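Local coordinates for pyruvate kinase (Pyrobaculum aerophilum, PDB 3QTG), which catalyses the ATP-forming last step of glycolysis, transferring the phosphoryl group of phosphoenolpyruvate to ADP to give pyruvate, at residues Pro54-Lys58 with Ala189-Ile193; Val168-Lys172 with Gly258-Gly262; Leu373-Val379 with Pro443-Thr447. The contacts are given in a common frame with arbitrary orientation. Numbering follows the deposited sequence.

Contact 1: Pro54-Lys58 with Ala189-Ile193; sequences PNEVK and AISPI
On the outside of the TIM barrel, the first turn of helix 54-71, which follows the second barrel strand, packs against helix 181-190, which, after the inserted B domain, follows the third. Pro-54 to Lys-58 are helical, with Lys-58 N bonded to Pro-54 O at 3.0 Å. Helix 181-190, weakly bonded here, leads into a 3-10 turn at Ser-191 and Pro-192, and Ile-193 N returns to Ile-190 O at 2.9 Å. The segments run in matching order: CA to CA, Pro-54 lies 6.1 Å from Ile-190 and Lys-58 lies 7.3 Å from Ile-193. No hydrogen bond crosses, so the 260 Å² interface is held by side-chain packing. Pro-54 sits over both Ala-189 (CG to CB, 4.2 Å) and Ile-190 (CB to CD1, 4.3 Å). Val-57, chi1 t, turns CG1 between the two isoleucines, 4.0 Å from Ile-190 CG1 and 4.1 Å from Ile-193 CD1, while its side chain also touches Leu-49 and Ala-52 in the preceding loop. Ile-190 has chi1 m with chi2 off-well at 98°; Ile-193 is p, t. Lys-58 extends t, t, t before bending at chi4 (p), which brings its NZ to 3.6 Å from Ile-193 CG2.

Contact 2: Val168-Lys172 with Gly258-Gly262; sequences VVEGK and GLHYG
The loop 258-262 after helix 254-257 is irregular; Leu-259 (m, t) is the first to touch segment 168-172: CD1 lies 4.4 Å from Val-168 CG1, and its backbone O approaches Glu-170 CG at 3.4 Å. His-260 is the most covered residue, with 83 Å² buried by segment 168-172. Its CA is 4.2 Å from that of Gly-171, and chi1 m with chi2 -77° swings the ring across. ND1 accepts a hydrogen bond from Gly-171 N (3.0 Å, 138° at the hydrogen), while CE1 lies 3.5 Å from Val-168 CG1, 3.6 Å from Val-169 O and 3.7 Å from Lys-172 O. The ring thus meets a type II turn, Val-169 to Lys-172, closed by Lys-172 N to Val-169 O at 2.9 Å, with Gly-171 at phi/psi 76/10 in its third position. Glu-170 and Lys-172 find charged partners elsewhere, in Arg-140 and Asp-130 respectively. Tyr-261 points away and makes a cation-pi contact with Lys-234. Strand 167-169 edges the mixed sheet of the B domain, inserted in the chain between barrel strand 76-80 and helix 181-190, so this is the junction of that domain with the barrel, characteristic of pyruvate kinases, beside the probable substrate and Mg(2+) ligand Asp-256.

Contact 3: Leu373-Val379 with Pro443-Thr447; sequences LGANILV and PFVAT
Four backbone hydrogen bonds join strands 376-379 and 444-447 as parallel neighbours within the mixed five-stranded sheet (order 3-2-1-4-5) of the pyruvate kinase C-terminal alpha/beta domain. Asn-376 N donates to Pro-443 O (3.2 Å, 153°) and Val-445 N to Asn-376 O (2.9 Å, 169°); Leu-378 N donates to Val-445 O (2.9 Å, 167°) and Thr-447 N to Leu-378 O (2.9 Å, 162°). Asn-376 and Leu-378 therefore bracket Phe-444 and Ala-446, the alternation expected of parallel strands. The axes approach to 4.6 Å and cross at -17°. Weaker CA-H...O contacts accompany the bonds, such as Ile-377 CA to Val-445 O at 3.3 Å. Before the strand, Gly-374 (phi/psi 64/37) ends helix 358-373 in a Schellman motif, and Pro-443, after a cis peptide, lies against this corner, its CG 3.5 Å from Leu-373 O and its CB 3.7 Å from Ala-375 CB. One sheet face carries Ile-377, Val-379, Val-445 and Thr-447, with helix 358-373 packed on it; there Val-445 (t) brings CG2 to 4.0 Å from Ala-375 CB and 4.2 Å from Leu-373 CD1. The other face carries Asn-376, Leu-378, Phe-444 and Ala-446, covered by helix 428-439: Leu-378 (m, p) sets CB 3.9 Å from Ala-446 CB and CD1 4.1 Å from Phe-444 CB. Thr-447, chi1 off-well at 22°, buries an OG1 that has no polar partner in the model.

In the fold
Contacts 1 and 2 alternate along the chain: the polypeptide enters the B domain after segment 54-58, passes contact 2 on leaving it, and reaches helix 181-190 of contact 1. Their centres are about 33 Å apart, the nearest atoms about 23 Å. Each has one side chain near a probable active-site residue: Val-57 is about 4 Å, side chain to side chain, from Leu-49, a likely ATP ligand, and His-260 about 6 Å from Glu-232, a likely Mg(2+) ligand. Contact 3 lies in the C-terminal domain, about 40 and 46 Å between centres from contacts 1 and 2, away from those sites. A sulfate about 6 Å from the Val-379 side chain is probably from crystallisation.

Contact 1: Pro54-Lys58 with Ala189-Ile193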
# COMPACT_ATOMS: atom_id res chain seq x y z
N PRO A 54 3.98 -41.44 -37.55
CA PRO A 54 4.35 -40.29 -38.38
C PRO A 54 3.31 -39.89 -39.43
O PRO A 54 3.20 -38.72 -39.76
CB PRO A 54 5.63 -40.76 -39.07
CG PRO A 54 6.23 -41.70 -38.11
CD PRO A 54 5.08 -42.43 -37.48
N ASN A 55 2.55 -40.86 -39.96
CA ASN A 55 1.48 -40.54 -40.92
C ASN A 55 0.13 -40.24 -40.28
O ASN A 55 -0.77 -39.67 -40.92
CB ASN A 55 1.39 -41.60 -42.03
CG ASN A 55 2.23 -41.25 -43.24
OD1 ASN A 55 1.77 -40.53 -44.14
ND2 ASN A 55 3.47 -41.73 -43.27
N GLU A 56 -0.02 -40.63 -39.01
CA GLU A 56 -1.10 -40.11 -38.17
C GLU A 56 -0.85 -38.64 -37.80
O GLU A 56 -1.75 -37.81 -37.88
CB GLU A 56 -1.24 -40.95 -36.91
CG GLU A 56 -1.83 -42.32 -37.14
CD GLU A 56 -1.95 -43.11 -35.85
OE1 GLU A 56 -1.19 -42.83 -34.90
OE2 GLU A 56 -2.80 -44.02 -35.80
N VAL A 57 0.39 -38.33 -37.41
CA VAL A 57 0.82 -36.97 -37.14
C VAL A 57 0.61 -36.09 -38.36
O VAL A 57 -0.01 -35.03 -38.26
CB VAL A 57 2.31 -36.91 -36.71
CG1 VAL A 57 2.72 -35.49 -36.44
CG2 VAL A 57 2.55 -37.75 -35.49
N LYS A 58 1.11 -36.54 -39.51
CA LYS A 58 1.02 -35.82 -40.78
C LYS A 58 -0.42 -35.48 -41.17
O LYS A 58 -0.71 -34.33 -41.50
CB LYS A 58 1.72 -36.62 -41.90
CG LYS A 58 1.93 -35.86 -43.19
CD LYS A 58 2.89 -36.61 -44.15
CE LYS A 58 2.97 -35.94 -45.51
NZ LYS A 58 3.44 -34.52 -45.43
N ALA A 189 11.84 -38.29 -37.77
CA ALA A 189 10.73 -38.88 -38.51
C ALA A 189 9.71 -37.83 -38.95
O ALA A 189 9.09 -37.97 -40.00
CB ALA A 189 10.04 -39.95 -37.66
N ILE A 190 9.56 -36.78 -38.15
CA ILE A 190 8.52 -35.77 -38.34
C ILE A 190 9.09 -34.46 -38.90
O ILE A 190 8.35 -33.58 -39.33
CB ILE A 190 7.67 -35.59 -37.03
CG1 ILE A 190 6.51 -36.59 -37.01
CG2 ILE A 190 7.14 -34.19 -36.85
CD1 ILE A 190 6.79 -37.84 -36.19
N SER A 191 10.42 -34.37 -38.94
CA SER A 191 11.15 -33.23 -39.50
C SER A 191 10.75 -32.71 -40.90
O SER A 191 10.95 -31.53 -41.16
CB SER A 191 12.66 -33.47 -39.46
OG SER A 191 13.11 -33.43 -38.11
N PRO A 192 10.23 -33.58 -41.80
CA PRO A 192 9.70 -33.01 -43.05
C PRO A 192 8.55 -31.99 -42.87
O PRO A 192 8.36 -31.12 -43.72
CB PRO A 192 9.21 -34.23 -43.83
CG PRO A 192 9.99 -35.39 -43.25
CD PRO A 192 10.14 -35.06 -41.80
N ILE A 193 7.80 -32.09 -41.77
CA ILE A 193 6.66 -31.17 -41.51
C ILE A 193 6.92 -30.22 -40.32
O ILE A 193 6.00 -29.72 -39.67
CB ILE A 193 5.32 -31.96 -41.36
CG1 ILE A 193 5.40 -32.99 -40.23
CG2 ILE A 193 4.99 -32.68 -42.69
CD1 ILE A 193 4.07 -33.37 -39.65

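Contact 2: Val168-Lys172 with Gly258-Gly262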
# COMPACT_ATOMS: atom_id res chain seq x y z
N VAL A 168 7.88 -47.27 -12.55
CA VAL A 168 8.15 -45.98 -11.92
C VAL A 168 8.38 -46.23 -10.43
O VAL A 168 7.80 -47.14 -9.87
CB VAL A 168 6.97 -45.00 -12.20
CG1 VAL A 168 7.06 -43.73 -11.33
CG2 VAL A 168 6.93 -44.64 -13.70
N VAL A 169 9.29 -45.46 -9.82
CA VAL A 169 9.52 -45.55 -8.39
C VAL A 169 8.86 -44.31 -7.76
O VAL A 169 9.26 -43.18 -8.04
CB VAL A 169 11.04 -45.63 -8.03
CG1 VAL A 169 11.25 -45.83 -6.53
CG2 VAL A 169 11.74 -46.79 -8.80
N GLU A 170 7.82 -44.54 -6.95
CA GLU A 170 7.06 -43.47 -6.27
C GLU A 170 7.97 -42.47 -5.58
O GLU A 170 8.71 -42.82 -4.66
CB GLU A 170 6.12 -44.11 -5.26
CG GLU A 170 5.13 -43.16 -4.59
CD GLU A 170 4.22 -43.90 -3.64
OE1 GLU A 170 4.71 -44.30 -2.57
OE2 GLU A 170 3.03 -44.11 -3.98
N GLY A 171 7.94 -41.21 -6.04
CA GLY A 171 8.74 -40.13 -5.46
C GLY A 171 10.23 -40.11 -5.79
O GLY A 171 10.98 -39.34 -5.19
N LYS A 172 10.66 -40.96 -6.73
CA LYS A 172 12.06 -41.00 -7.17
C LYS A 172 12.19 -40.71 -8.65
O LYS A 172 11.36 -41.13 -9.44
CB LYS A 172 12.73 -42.36 -6.87
CG LYS A 172 12.83 -42.74 -5.41
CD LYS A 172 13.86 -41.92 -4.66
CE LYS A 172 13.89 -42.33 -3.19
NZ LYS A 172 14.75 -43.54 -2.98
N GLY A 258 0.79 -37.01 -10.03
CA GLY A 258 -0.00 -37.80 -9.08
C GLY A 258 0.62 -39.13 -8.65
O GLY A 258 0.24 -39.67 -7.59
N LEU A 259 1.56 -39.66 -9.44
CA LEU A 259 2.35 -40.83 -9.06
C LEU A 259 3.41 -40.58 -7.97
O LEU A 259 3.81 -41.53 -7.26
CB LEU A 259 3.04 -41.46 -10.28
CG LEU A 259 2.18 -41.82 -11.50
CD1 LEU A 259 3.05 -42.42 -12.61
CD2 LEU A 259 1.05 -42.75 -11.12
N HIS A 260 3.88 -39.34 -7.85
CA HIS A 260 4.99 -39.00 -6.95
C HIS A 260 4.55 -38.26 -5.68
O HIS A 260 5.35 -38.06 -4.76
CB HIS A 260 6.08 -38.23 -7.72
CG HIS A 260 6.59 -38.98 -8.91
ND1 HIS A 260 7.48 -40.03 -8.79
CD2 HIS A 260 6.28 -38.90 -10.22
CE1 HIS A 260 7.71 -40.55 -9.99
NE2 HIS A 260 6.99 -39.88 -10.87
N TYR A 261 3.28 -37.87 -5.64
CA TYR A 261 2.70 -37.17 -4.50
C TYR A 261 1.42 -37.87 -4.07
O TYR A 261 0.75 -38.47 -4.91
CB TYR A 261 2.41 -35.70 -4.86
CG TYR A 261 3.67 -34.88 -5.08
CD1 TYR A 261 4.33 -34.29 -3.99
CD2 TYR A 261 4.20 -34.72 -6.37
CE1 TYR A 261 5.51 -33.57 -4.17
CE2 TYR A 261 5.37 -33.99 -6.56
CZ TYR A 261 6.02 -33.41 -5.46
OH TYR A 261 7.17 -32.69 -5.66
N GLY A 262 1.07 -37.80 -2.79
CA GLY A 262 -0.28 -38.23 -2.35
C GLY A 262 -1.33 -37.43 -3.10
O GLY A 262 -1.05 -36.34 -3.57

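Contact 3: Leu373-Val379 with Pro443-Thr447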
# COMPACT_ATOMS: atom_id res chain seq x y z
N LEU A 373 -8.74 2.66 -17.95
CA LEU A 373 -9.60 3.32 -18.93
C LEU A 373 -10.71 2.42 -19.43
O LEU A 373 -11.51 2.85 -20.25
CB LEU A 373 -8.79 3.80 -20.14
CG LEU A 373 -7.51 4.56 -19.85
CD1 LEU A 373 -6.71 4.67 -21.12
CD2 LEU A 373 -7.79 5.95 -19.22
N GLY A 374 -10.74 1.17 -18.96
CA GLY A 374 -11.67 0.17 -19.46
C GLY A 374 -11.44 -0.17 -20.92
O GLY A 374 -12.40 -0.42 -21.67
N ALA A 375 -10.17 -0.19 -21.33
CA ALA A 375 -9.80 -0.24 -22.75
C ALA A 375 -9.30 -1.61 -23.22
O ALA A 375 -8.71 -2.36 -22.45
CB ALA A 375 -8.73 0.83 -23.03
N ASN A 376 -9.53 -1.94 -24.49
CA ASN A 376 -8.86 -3.09 -25.08
C ASN A 376 -7.47 -2.74 -25.57
O ASN A 376 -7.22 -1.62 -26.05
CB ASN A 376 -9.68 -3.75 -26.20
CG ASN A 376 -10.80 -4.65 -25.65
OD1 ASN A 376 -10.64 -5.88 -25.46
ND2 ASN A 376 -11.92 -4.02 -25.32
N ILE A 377 -6.56 -3.70 -25.43
CA ILE A 377 -5.20 -3.57 -25.92
C ILE A 377 -5.06 -4.19 -27.28
O ILE A 377 -5.52 -5.32 -27.52
CB ILE A 377 -4.16 -4.18 -24.95
CG1 ILE A 377 -4.33 -3.56 -23.56
CG2 ILE A 377 -2.70 -4.05 -25.52
CD1 ILE A 377 -3.43 -4.17 -22.43
N LEU A 378 -4.42 -3.43 -28.17
CA LEU A 378 -4.07 -3.87 -29.50
C LEU A 378 -2.56 -3.80 -29.62
O LEU A 378 -1.96 -2.83 -29.19
CB LEU A 378 -4.70 -2.93 -30.55
CG LEU A 378 -6.19 -3.00 -30.91
CD1 LEU A 378 -7.10 -2.88 -29.69
CD2 LEU A 378 -6.50 -1.87 -31.91
N VAL A 379 -1.93 -4.83 -30.18
CA VAL A 379 -0.47 -4.86 -30.33
C VAL A 379 -0.12 -5.26 -31.75
O VAL A 379 -0.65 -6.26 -32.26
CB VAL A 379 0.22 -5.95 -29.43
CG1 VAL A 379 1.74 -5.76 -29.40
CG2 VAL A 379 -0.33 -5.97 -28.04
N PRO A 443 -13.05 2.35 -25.65
CA PRO A 443 -11.65 2.79 -25.62
C PRO A 443 -10.63 1.74 -26.10
O PRO A 443 -10.86 0.52 -25.97
CB PRO A 443 -11.42 3.13 -24.13
CG PRO A 443 -12.77 3.08 -23.47
CD PRO A 443 -13.55 2.09 -24.29
N PHE A 444 -9.53 2.21 -26.69
CA PHE A 444 -8.40 1.34 -26.99
C PHE A 444 -7.04 1.93 -26.61
O PHE A 444 -6.88 3.16 -26.52
CB PHE A 444 -8.43 0.82 -28.44
CG PHE A 444 -8.10 1.87 -29.48
CD1 PHE A 444 -6.79 2.32 -29.66
CD2 PHE A 444 -9.10 2.37 -30.32
CE1 PHE A 444 -6.48 3.28 -30.62
CE2 PHE A 444 -8.80 3.34 -31.30
CZ PHE A 444 -7.49 3.80 -31.44
N VAL A 445 -6.09 1.03 -26.35
CA VAL A 445 -4.68 1.31 -26.16
C VAL A 445 -3.93 0.43 -27.16
O VAL A 445 -3.86 -0.80 -26.99
CB VAL A 445 -4.22 0.98 -24.72
CG1 VAL A 445 -2.70 1.10 -24.56
CG2 VAL A 445 -4.95 1.85 -23.68
N ALA A 446 -3.38 1.05 -28.21
CA ALA A 446 -2.71 0.34 -29.29
C ALA A 446 -1.21 0.62 -29.28
O ALA A 446 -0.81 1.76 -29.23
CB ALA A 446 -3.33 0.73 -30.63
N THR A 447 -0.38 -0.43 -29.34
CA THR A 447 1.09 -0.29 -29.33
C THR A 447 1.88 -1.15 -30.29
O THR A 447 1.43 -2.19 -30.75
CB THR A 447 1.76 -0.72 -27.98
OG1 THR A 447 0.91 -1.62 -27.25
CG2 THR A 447 2.15 0.41 -27.19